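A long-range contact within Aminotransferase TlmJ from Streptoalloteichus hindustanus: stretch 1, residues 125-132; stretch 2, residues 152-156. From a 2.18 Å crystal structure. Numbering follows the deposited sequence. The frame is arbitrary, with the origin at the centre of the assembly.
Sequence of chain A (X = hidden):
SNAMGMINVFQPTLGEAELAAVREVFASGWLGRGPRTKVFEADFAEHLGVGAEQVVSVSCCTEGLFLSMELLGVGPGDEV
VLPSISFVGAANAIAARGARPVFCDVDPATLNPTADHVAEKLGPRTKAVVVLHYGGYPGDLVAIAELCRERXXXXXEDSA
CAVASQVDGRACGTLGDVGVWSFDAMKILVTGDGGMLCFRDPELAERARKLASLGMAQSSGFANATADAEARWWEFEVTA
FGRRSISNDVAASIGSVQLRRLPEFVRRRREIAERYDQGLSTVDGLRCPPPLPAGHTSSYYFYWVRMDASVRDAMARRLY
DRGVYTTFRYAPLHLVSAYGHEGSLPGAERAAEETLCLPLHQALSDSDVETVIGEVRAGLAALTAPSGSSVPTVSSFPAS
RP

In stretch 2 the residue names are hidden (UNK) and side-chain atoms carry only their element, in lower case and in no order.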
# COMPACT_ATOMS: atom_id res chain seq x y z
N ARG A 125 -8.42 -24.57 18.84
CA ARG A 125 -8.79 -23.58 17.83
C ARG A 125 -7.59 -22.92 17.17
O ARG A 125 -7.77 -22.15 16.23
CB ARG A 125 -9.67 -22.49 18.46
CG ARG A 125 -10.93 -23.02 19.13
CD ARG A 125 -11.72 -21.90 19.79
NE ARG A 125 -12.95 -22.40 20.41
CZ ARG A 125 -14.11 -22.50 19.78
NH1 ARG A 125 -14.21 -22.15 18.51
NH2 ARG A 125 -15.18 -22.96 20.43
N THR A 126 -6.37 -23.21 17.63
CA THR A 126 -5.19 -22.52 17.13
C THR A 126 -4.94 -22.89 15.67
O THR A 126 -4.73 -24.06 15.34
CB THR A 126 -3.97 -22.88 17.98
OG1 THR A 126 -4.26 -22.66 19.36
CG2 THR A 126 -2.78 -22.01 17.58
N LYS A 127 -4.96 -21.88 14.79
CA LYS A 127 -4.73 -22.10 13.37
C LYS A 127 -3.42 -21.51 12.87
O LYS A 127 -3.03 -21.80 11.73
CB LYS A 127 -5.89 -21.50 12.55
CG LYS A 127 -7.23 -22.15 12.83
CD LYS A 127 -7.22 -23.64 12.52
CE LYS A 127 -8.58 -24.27 12.77
NZ LYS A 127 -8.61 -25.71 12.41
N ALA A 128 -2.73 -20.71 13.68
CA ALA A 128 -1.45 -20.14 13.27
C ALA A 128 -0.75 -19.59 14.51
O ALA A 128 -1.38 -19.34 15.54
CB ALA A 128 -1.62 -19.04 12.22
N VAL A 129 0.56 -19.41 14.38
CA VAL A 129 1.37 -18.74 15.39
C VAL A 129 2.19 -17.67 14.68
O VAL A 129 2.80 -17.93 13.64
CB VAL A 129 2.29 -19.73 16.12
CG1 VAL A 129 3.24 -18.99 17.06
CG2 VAL A 129 1.47 -20.75 16.90
N VAL A 130 2.18 -16.46 15.24
CA VAL A 130 2.95 -15.34 14.71
C VAL A 130 3.97 -14.93 15.75
O VAL A 130 3.62 -14.75 16.93
CB VAL A 130 2.04 -14.15 14.33
CG1 VAL A 130 2.88 -13.01 13.75
CG2 VAL A 130 0.97 -14.58 13.35
N VAL A 131 5.22 -14.80 15.34
CA VAL A 131 6.30 -14.39 16.23
C VAL A 131 7.17 -13.38 15.49
O VAL A 131 7.24 -13.36 14.26
CB VAL A 131 7.12 -15.61 16.70
CG1 VAL A 131 8.04 -16.12 15.60
CG2 VAL A 131 7.91 -15.28 17.95
N LEU A 132 7.82 -12.51 16.26
CA LEU A 132 8.84 -11.62 15.74
C LEU A 132 10.18 -11.95 16.39
O LEU A 132 10.28 -12.86 17.22
CB LEU A 132 8.46 -10.15 15.94
CG LEU A 132 8.03 -9.61 17.31
CD1 LEU A 132 9.21 -9.37 18.24
CD2 LEU A 132 7.22 -8.33 17.13
N UNK A 152 1.48 -29.28 14.16
CA UNK A 152 0.82 -29.06 12.89
C UNK A 152 0.25 -27.68 12.70
O UNK A 152 -0.68 -27.50 11.91
N UNK A 153 0.80 -26.69 13.39
CA UNK A 153 0.29 -25.32 13.35
C UNK A 153 1.22 -24.49 12.45
O UNK A 153 2.44 -24.50 12.67
c UNK A 153 0.21 -24.71 14.76
c UNK A 153 -0.83 -25.46 15.59
c UNK A 153 -0.13 -23.23 14.68
N UNK A 154 0.69 -23.78 11.46
CA UNK A 154 1.55 -22.93 10.63
C UNK A 154 2.17 -21.81 11.45
O UNK A 154 1.53 -21.21 12.31
c UNK A 154 -0.56 -23.34 9.55
c UNK A 154 -0.69 -23.83 10.96
c UNK A 154 0.59 -22.38 9.57
N UNK A 155 3.44 -21.53 11.17
CA UNK A 155 4.20 -20.50 11.87
C UNK A 155 4.49 -19.35 10.91
O UNK A 155 5.07 -19.57 9.84
c UNK A 155 6.43 -20.02 13.07
c UNK A 155 5.75 -19.37 14.27
c UNK A 155 5.50 -21.06 12.43
c UNK A 155 7.75 -20.66 13.47
N UNK A 156 4.08 -18.15 11.30
CA UNK A 156 4.34 -16.94 10.52
C UNK A 156 5.37 -16.11 11.27
O UNK A 156 5.22 -15.84 12.46
c UNK A 156 3.34 -14.87 9.49
c UNK A 156 2.00 -16.98 9.60
c UNK A 156 3.05 -16.13 10.30

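Position 152 carries no side-chain atoms beyond its CA, which alone identifies it as Gly-152. It is the first residue after a helix to leave helical geometry, and its phi of 69° is a value that glycine adopts readily. It makes no contact with residues 125-132.

At position 153 three side-chain carbons are present, one attached to CA and carrying the other two, with no nitrogen or oxygen in the model. The CA-to-CB bond points toward stretch 1, and one of the terminal carbons lies 3.6 Å from CA of Ala-128 and 3.7 Å from CG2 of Val-129. A three-carbon fork at the first carbon fits valine in size and shape, and the apolar surroundings agree: Val-153, with chi1 in the t rotamer. Its CG1 also comes within 4.1 Å of CG2 of Thr-126, so a single methyl group packs against several successive residues of the facing strand.

Position 154 has three side-chain carbons that close a ring onto the backbone nitrogen, which leaves that nitrogen without a hydrogen to donate. The ring carbon bonded to N sits 3.2 Å from O of Lys-127. Such a ring defines Pro-154. Its carbonyl remains available, and Val-129 N donates to Pro-154 O at 2.9 Å.

Four carbons make up the side chain at position 155, forked at the second, and one terminal carbon approaches O of Val-129 to 3.3 Å. The late fork in an all-carbon chain gives Leu-155 (chi1 t, chi2 p). Its CD1 packs 3.8 Å from CG1 of Val-129 and 4.2 Å from CG1 of Val-131, so the end of the side chain comes nearer to stretch 1 than its CA-to-CB direction alone would suggest.

Position 156 again shows three carbons, forked at the first, and the carbon at the fork lies 4.0 Å from CG2 of Val-130. This is Val-156, also in the t rotamer, with its side chain on the same face of the sheet as that of Val-130.

The two segments join as parallel strands, with Val-129 paired with Leu-155 and Val-130 with Val-156. Val-156 N donates to Val-129 O at 2.7 Å in a nearly linear bond, and Val-131 N donates to Val-156 O at 3.1 Å. With the bond to Pro-154 O, these fix the register through main-chain atoms. Side chains then pack on both faces: Val-129 against Leu-155 on one, Val-130 against Val-156 on the other. Together the stretches bury 410 Å².

Stretch 2, residues 152-156: GVPLV
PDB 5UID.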